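Local atomic coordinates of inulin fructotransferase (Bacillus sp. snu-7, PDB entry 2INV), a protein that catalyses the breakdown of inulin by intramolecular fructosyl transfer, probably releasing difructose anhydride III from the chain end. Residues Asn327-Asn332 and Thr351-Ala356; Asp76-Thr81 and Val127-Asp132; Ala36-Ile41 and Ala58-Pro63. All blocks are in the same frame, centred on the assembly; numbering follows the deposited sequence.

Contact 1: Asn327-Asn332 and Thr351-Ala356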
# COMPACT_ATOMS: atom_id res chain seq x y z
N ASN A 327 8.94 22.92 -6.37
CA ASN A 327 8.76 21.72 -5.55
C ASN A 327 8.15 22.13 -4.21
O ASN A 327 8.42 23.23 -3.71
CB ASN A 327 10.11 21.03 -5.34
CG ASN A 327 10.73 20.56 -6.65
OD1 ASN A 327 10.22 19.66 -7.31
ND2 ASN A 327 11.84 21.18 -7.02
N LEU A 328 7.32 21.26 -3.64
CA LEU A 328 6.68 21.54 -2.36
C LEU A 328 7.11 20.55 -1.28
O LEU A 328 6.62 19.41 -1.23
CB LEU A 328 5.16 21.50 -2.49
CG LEU A 328 4.37 21.63 -1.17
CD1 LEU A 328 4.63 22.99 -0.55
CD2 LEU A 328 2.89 21.44 -1.44
N ILE A 329 8.02 20.99 -0.41
CA ILE A 329 8.50 20.17 0.68
C ILE A 329 7.74 20.62 1.92
O ILE A 329 8.05 21.67 2.50
CB ILE A 329 10.02 20.37 0.90
CG1 ILE A 329 10.76 20.14 -0.42
CG2 ILE A 329 10.53 19.42 1.96
CD1 ILE A 329 10.90 21.38 -1.28
N SER A 330 6.75 19.83 2.34
CA SER A 330 5.95 20.21 3.49
C SER A 330 5.48 19.06 4.35
O SER A 330 5.63 17.89 3.99
CB SER A 330 4.72 20.99 3.00
OG SER A 330 3.98 20.20 2.08
N ASP A 331 4.90 19.41 5.49
CA ASP A 331 4.37 18.44 6.43
C ASP A 331 5.30 17.26 6.67
O ASP A 331 4.87 16.11 6.68
CB ASP A 331 3.01 17.95 5.93
CG ASP A 331 2.26 17.16 6.96
OD1 ASP A 331 2.28 17.57 8.14
OD2 ASP A 331 1.64 16.15 6.60
N ASN A 332 6.59 17.56 6.86
CA ASN A 332 7.61 16.53 7.11
C ASN A 332 8.16 16.71 8.53
O ASN A 332 8.18 17.83 9.05
CB ASN A 332 8.78 16.68 6.12
CG ASN A 332 8.37 16.42 4.68
OD1 ASN A 332 7.87 15.35 4.34
ND2 ASN A 332 8.58 17.42 3.82
N THR A 351 22.26 21.47 8.18
CA THR A 351 21.17 22.02 7.38
C THR A 351 20.12 20.94 7.13
O THR A 351 20.42 19.91 6.55
CB THR A 351 21.67 22.52 6.00
OG1 THR A 351 22.59 23.60 6.19
CG2 THR A 351 20.50 23.00 5.15
N GLN A 352 18.90 21.18 7.60
CA GLN A 352 17.84 20.20 7.40
C GLN A 352 17.40 20.25 5.95
O GLN A 352 17.42 19.24 5.24
CB GLN A 352 16.65 20.48 8.32
CG GLN A 352 16.93 20.28 9.82
CD GLN A 352 17.68 19.00 10.13
OE1 GLN A 352 17.30 17.91 9.70
NE2 GLN A 352 18.76 19.14 10.90
N ILE A 353 16.98 21.43 5.50
CA ILE A 353 16.53 21.57 4.12
C ILE A 353 17.33 22.62 3.35
O ILE A 353 17.41 23.79 3.74
CB ILE A 353 15.03 21.94 4.05
CG1 ILE A 353 14.21 20.79 4.62
CG2 ILE A 353 14.62 22.22 2.61
CD1 ILE A 353 12.74 21.10 4.80
N LEU A 354 17.95 22.18 2.25
CA LEU A 354 18.73 23.08 1.41
C LEU A 354 18.13 23.18 0.03
O LEU A 354 17.93 22.18 -0.68
CB LEU A 354 20.18 22.60 1.29
CG LEU A 354 21.00 23.39 0.26
CD1 LEU A 354 21.13 24.84 0.72
CD2 LEU A 354 22.37 22.76 0.11
N ILE A 355 17.85 24.41 -0.36
CA ILE A 355 17.30 24.72 -1.66
C ILE A 355 18.50 25.27 -2.42
O ILE A 355 18.80 26.46 -2.41
CB ILE A 355 16.15 25.75 -1.48
CG1 ILE A 355 15.15 25.21 -0.45
CG2 ILE A 355 15.44 26.01 -2.80
CD1 ILE A 355 14.50 23.88 -0.84
N ALA A 356 19.22 24.35 -3.06
CA ALA A 356 20.45 24.60 -3.82
C ALA A 356 20.34 25.61 -4.94
O ALA A 356 21.27 26.38 -5.20
CB ALA A 356 20.98 23.28 -4.37
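Ile329 and Ile353 are the residues whose CA atoms come nearest, 8.8 Å apart, too far for the strands to pair. The chain turns corners at Asp331 and at Gln352, so the segments lie on different faces of the coil and only side chains bridge them. Ile329 supplies both contacts, one through each branch. Its CG2, anti to the backbone N (CG1 at chi1 -54°), meets CD1 of Ile353 at 4.0 Å, the two side chains running alongside each other but pointing opposite ways. The other branch ends in CD1, which lies a looser 4.4 Å from CD1 of Ile355. All three isoleucines are buried, and no hydrogen bond crosses the gap. The asparagines of 327-332 bond along the stack instead: Asn327 OD1 accepts from Asn289 N, and Asn332 ND2 is hydrogen-bonded to Asn366 OD1. Ser330 OG and the Asp331 carboxylate pair with Asp331, Ser330 and Thr292 of neighbouring subunits. Aliphatic side chains meeting across the interior, with asparagines linked from coil to coil in a way reminiscent of an asparagine ladder, are characteristic of the right-handed parallel beta-helix of the pectate lyase-like clan.

Contact 2: Asp76-Thr81 and Val127-Asp132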
# COMPACT_ATOMS: atom_id res chain seq x y z
N ASP A 76 12.82 -12.72 -22.63
CA ASP A 76 12.34 -12.01 -23.79
C ASP A 76 10.92 -12.36 -24.19
O ASP A 76 10.55 -12.26 -25.35
CB ASP A 76 13.30 -12.24 -24.96
CG ASP A 76 13.37 -13.69 -25.38
OD1 ASP A 76 13.10 -14.57 -24.53
OD2 ASP A 76 13.71 -13.95 -26.55
N VAL A 77 10.12 -12.82 -23.23
CA VAL A 77 8.75 -13.10 -23.54
C VAL A 77 7.88 -12.27 -22.62
O VAL A 77 8.15 -12.14 -21.42
CB VAL A 77 8.41 -14.60 -23.46
CG1 VAL A 77 8.77 -15.19 -22.16
CG2 VAL A 77 6.91 -14.77 -23.66
N SER A 78 6.84 -11.70 -23.22
CA SER A 78 5.91 -10.88 -22.49
C SER A 78 5.01 -11.73 -21.63
O SER A 78 4.70 -12.87 -21.97
CB SER A 78 5.07 -10.06 -23.46
OG SER A 78 5.77 -8.89 -23.86
N TYR A 79 4.61 -11.14 -20.51
CA TYR A 79 3.71 -11.80 -19.58
C TYR A 79 4.33 -13.05 -18.94
O TYR A 79 3.64 -14.03 -18.66
CB TYR A 79 2.39 -12.16 -20.28
CG TYR A 79 1.94 -11.18 -21.38
CD1 TYR A 79 1.58 -9.86 -21.09
CD2 TYR A 79 1.84 -11.61 -22.71
CE1 TYR A 79 1.12 -9.00 -22.12
CE2 TYR A 79 1.39 -10.76 -23.72
CZ TYR A 79 1.03 -9.46 -23.42
OH TYR A 79 0.58 -8.63 -24.43
N LEU A 80 5.64 -13.02 -18.71
CA LEU A 80 6.34 -14.15 -18.08
C LEU A 80 6.29 -13.91 -16.58
O LEU A 80 6.60 -12.81 -16.10
CB LEU A 80 7.80 -14.23 -18.53
CG LEU A 80 8.47 -15.61 -18.60
CD1 LEU A 80 9.89 -15.49 -18.04
CD2 LEU A 80 7.68 -16.64 -17.83
N THR A 81 5.88 -14.93 -15.84
CA THR A 81 5.80 -14.85 -14.39
C THR A 81 6.75 -15.85 -13.76
O THR A 81 6.64 -17.05 -14.00
CB THR A 81 4.38 -15.18 -13.87
OG1 THR A 81 3.47 -14.11 -14.16
CG2 THR A 81 4.42 -15.42 -12.35
N VAL A 127 16.05 -8.84 -18.64
CA VAL A 127 14.85 -8.72 -19.44
C VAL A 127 15.09 -7.75 -20.58
O VAL A 127 15.36 -6.57 -20.35
CB VAL A 127 13.71 -8.21 -18.55
CG1 VAL A 127 12.40 -8.25 -19.30
CG2 VAL A 127 13.64 -9.03 -17.28
N LYS A 128 14.99 -8.24 -21.80
CA LYS A 128 15.20 -7.37 -22.94
C LYS A 128 14.75 -8.02 -24.23
O LYS A 128 14.78 -9.23 -24.39
CB LYS A 128 16.67 -6.99 -23.06
CG LYS A 128 17.60 -8.18 -23.28
CD LYS A 128 19.05 -7.71 -23.42
CE LYS A 128 19.96 -8.89 -23.71
NZ LYS A 128 21.35 -8.46 -24.02
N ARG A 129 14.30 -7.18 -25.15
CA ARG A 129 13.88 -7.69 -26.43
C ARG A 129 14.01 -6.63 -27.49
O ARG A 129 13.88 -5.43 -27.22
CB ARG A 129 12.44 -8.19 -26.40
CG ARG A 129 12.07 -8.94 -27.67
CD ARG A 129 10.68 -9.52 -27.60
NE ARG A 129 9.65 -8.48 -27.54
CZ ARG A 129 8.35 -8.73 -27.42
NH1 ARG A 129 7.92 -9.98 -27.33
NH2 ARG A 129 7.48 -7.73 -27.38
N ALA A 130 14.30 -7.10 -28.69
CA ALA A 130 14.44 -6.21 -29.81
C ALA A 130 13.13 -6.24 -30.55
O ALA A 130 12.23 -7.02 -30.23
CB ALA A 130 15.54 -6.69 -30.72
N GLY A 131 13.04 -5.37 -31.53
CA GLY A 131 11.85 -5.30 -32.34
C GLY A 131 10.72 -4.60 -31.61
O GLY A 131 10.86 -4.05 -30.51
N ASP A 132 9.57 -4.62 -32.25
CA ASP A 132 8.44 -4.00 -31.64
C ASP A 132 7.48 -5.06 -31.19
O ASP A 132 7.49 -6.17 -31.72
CB ASP A 132 7.84 -3.00 -32.62
CG ASP A 132 8.75 -1.81 -32.80
OD1 ASP A 132 9.38 -1.44 -31.80
OD2 ASP A 132 8.82 -1.26 -33.91
O HOH W 1 8.61 -12.73 -27.17
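Asp76 and Arg129 occupy equivalent turns on successive coils of the beta-helix, just beyond the parallel-paired strands 73-75 and 123-127. Their CA atoms are 5.3 Å apart, yet the acidic and basic ends do not meet: Asp76 OD2 stays 6.9 Å from Arg129 NE and forms a salt bridge with Lys46 of helix 30-48. What touches is backbone and aliphatic chain. CB of Asp76 rests 3.4 Å from the carbonyl O of Lys128, and CD of Arg129 lies 3.5 Å from Asp76 O. The arginine chain leaves extended, then bends at chi3 (66°), which brings its guanidinium back beside the 76-78 backbone. There a water completes the link, donating to Asp76 O over 2.7 Å and accepting from Arg129 NH1 over 2.8 Å, at the guanidinium edge and in its plane. The other terminal nitrogen, NH2, bonds to Pro133 O; it only approaches Ser78 OG, at 4.1 Å, and that hydroxyl is bonded to Ser136 N. Gln104 of the second subunit packs on the same arginine. With the water on NH1 and a carbonyl on NH2, the guanidinium is probably restrained in rotation, and its charge is probably eased by these neutral oxygens, that of Asp76 by Lys46.

Contact 3: Ala36-Ile41 and Ala58-Pro63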
# COMPACT_ATOMS: atom_id res chain seq x y z
N ALA A 36 20.46 -22.10 -16.27
CA ALA A 36 20.40 -22.94 -17.45
C ALA A 36 19.00 -23.51 -17.63
O ALA A 36 18.48 -23.57 -18.75
CB ALA A 36 21.42 -24.08 -17.34
N VAL A 37 18.41 -23.94 -16.51
CA VAL A 37 17.07 -24.51 -16.50
C VAL A 37 16.01 -23.55 -17.00
O VAL A 37 15.21 -23.89 -17.87
CB VAL A 37 16.68 -24.96 -15.07
CG1 VAL A 37 15.30 -25.57 -15.07
CG2 VAL A 37 17.71 -25.95 -14.55
N ILE A 38 16.01 -22.33 -16.46
CA ILE A 38 15.03 -21.35 -16.87
C ILE A 38 15.22 -20.96 -18.33
O ILE A 38 14.24 -20.79 -19.06
CB ILE A 38 15.08 -20.10 -15.97
CG1 ILE A 38 14.82 -20.51 -14.52
CG2 ILE A 38 14.03 -19.09 -16.42
CD1 ILE A 38 14.92 -19.38 -13.52
N ASN A 39 16.47 -20.82 -18.77
CA ASN A 39 16.67 -20.47 -20.17
C ASN A 39 16.10 -21.57 -21.07
O ASN A 39 15.53 -21.26 -22.13
CB ASN A 39 18.16 -20.25 -20.48
CG ASN A 39 18.64 -18.86 -20.08
OD1 ASN A 39 17.91 -17.88 -20.21
ND2 ASN A 39 19.88 -18.77 -19.59
N ASP A 40 16.21 -22.83 -20.66
CA ASP A 40 15.65 -23.90 -21.48
C ASP A 40 14.13 -23.86 -21.43
O ASP A 40 13.47 -24.21 -22.41
CB ASP A 40 16.14 -25.29 -21.03
CG ASP A 40 15.82 -26.38 -22.05
OD1 ASP A 40 16.34 -26.32 -23.18
OD2 ASP A 40 15.05 -27.30 -21.72
N ILE A 41 13.57 -23.44 -20.30
CA ILE A 41 12.11 -23.35 -20.21
C ILE A 41 11.62 -22.25 -21.14
O ILE A 41 10.69 -22.45 -21.91
CB ILE A 41 11.62 -23.06 -18.78
CG1 ILE A 41 11.79 -24.30 -17.90
CG2 ILE A 41 10.16 -22.65 -18.81
CD1 ILE A 41 11.64 -24.03 -16.42
N ALA A 58 3.79 -17.58 -19.76
CA ALA A 58 3.77 -18.74 -18.90
C ALA A 58 4.19 -18.38 -17.50
O ALA A 58 4.54 -17.24 -17.20
CB ALA A 58 4.67 -19.81 -19.46
N ALA A 59 4.15 -19.39 -16.63
CA ALA A 59 4.53 -19.21 -15.25
C ALA A 59 5.59 -20.24 -14.90
O ALA A 59 5.43 -21.43 -15.19
CB ALA A 59 3.32 -19.37 -14.35
N ILE A 60 6.67 -19.77 -14.30
CA ILE A 60 7.76 -20.62 -13.87
C ILE A 60 7.78 -20.53 -12.35
O ILE A 60 8.03 -19.47 -11.77
CB ILE A 60 9.11 -20.14 -14.45
CG1 ILE A 60 9.05 -20.17 -15.98
CG2 ILE A 60 10.24 -21.02 -13.94
CD1 ILE A 60 10.30 -19.67 -16.66
N ILE A 61 7.48 -21.66 -11.71
CA ILE A 61 7.42 -21.76 -10.25
C ILE A 61 8.75 -22.21 -9.66
O ILE A 61 9.35 -23.18 -10.15
CB ILE A 61 6.34 -22.78 -9.83
CG1 ILE A 61 4.99 -22.39 -10.43
CG2 ILE A 61 6.27 -22.87 -8.32
CD1 ILE A 61 4.53 -20.99 -10.11
N ILE A 62 9.20 -21.54 -8.60
CA ILE A 62 10.46 -21.95 -7.97
C ILE A 62 10.21 -22.43 -6.54
O ILE A 62 10.05 -21.63 -5.62
CB ILE A 62 11.48 -20.80 -7.96
CG1 ILE A 62 11.74 -20.33 -9.39
CG2 ILE A 62 12.80 -21.27 -7.33
CD1 ILE A 62 12.48 -19.00 -9.49
N PRO A 63 10.13 -23.76 -6.36
CA PRO A 63 9.90 -24.44 -5.07
C PRO A 63 10.87 -24.03 -3.96
O PRO A 63 11.96 -23.53 -4.22
CB PRO A 63 10.07 -25.91 -5.44
CG PRO A 63 9.42 -25.96 -6.78
CD PRO A 63 9.93 -24.70 -7.48
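Ile60, Ile38 and Ile41 share the same first-torsion well (chi1 -60° in Ile60), which swings CG2 anti to the backbone N in each and puts CG1 beside that nitrogen. In Ile60 the second torsion is extended (chi2 178°), and the long branch therefore reaches out from the strand to the helix. Its CD1 is received between two methyl groups about one helical turn apart, 3.8 Å from CG2 of Ile38 and 3.7 Å from CG2 of Ile41. The two approaches differ: Ile38 crosses Ile60 at a slant, while Ile41 slides along it in the opposite sense, bringing Ile41 CG2 to 3.9 Å from Ile60 CG1 and Ile41 CD1 to 4.1 Å from Ile60 CG2. The helix, 30-48, appears to cap the N-terminal end of the beta-helix, as helices do in many right-handed beta-helices, and strand 58-62 belongs to the first coils beneath it. Ile34 and Ile45 of the same helix reach Ile62 and Ala58, extending the apolar seam. Replacing Ile60 by alanine removes both branches, which would probably open a gap under the cap and leave the methyls of Ile38 and Ile41 without their partner. Asn39 points away from the strand and hydrogen-bonds through its amide to Gln72 O and Val74 N, and Asp40 OD2 accepts from Trp20 NE1.

Contacts 1 and 3 are buried and purely aliphatic, built from isoleucines alone; contact 2, at a partly exposed turn, relies on backbone carbonyls, the aliphatic part of an arginine and a bridging water. Contact 1 joins two faces of a late coil, contact 3 joins the first coils to the helix that closes them. Contacts 2 and 3 are directly linked, since strands 58-62 and 80-84 are neighbours, with probable hydrogen bonds from Ile60 N to Thr81 O and from Thr81 N to Ala58 O. Contact 1 lies on the opposite side of the chain's centre from the other two, its nearest atoms about 30 Å from contact 2 and about 37 Å from contact 3. All three have residues reaching the second subunit.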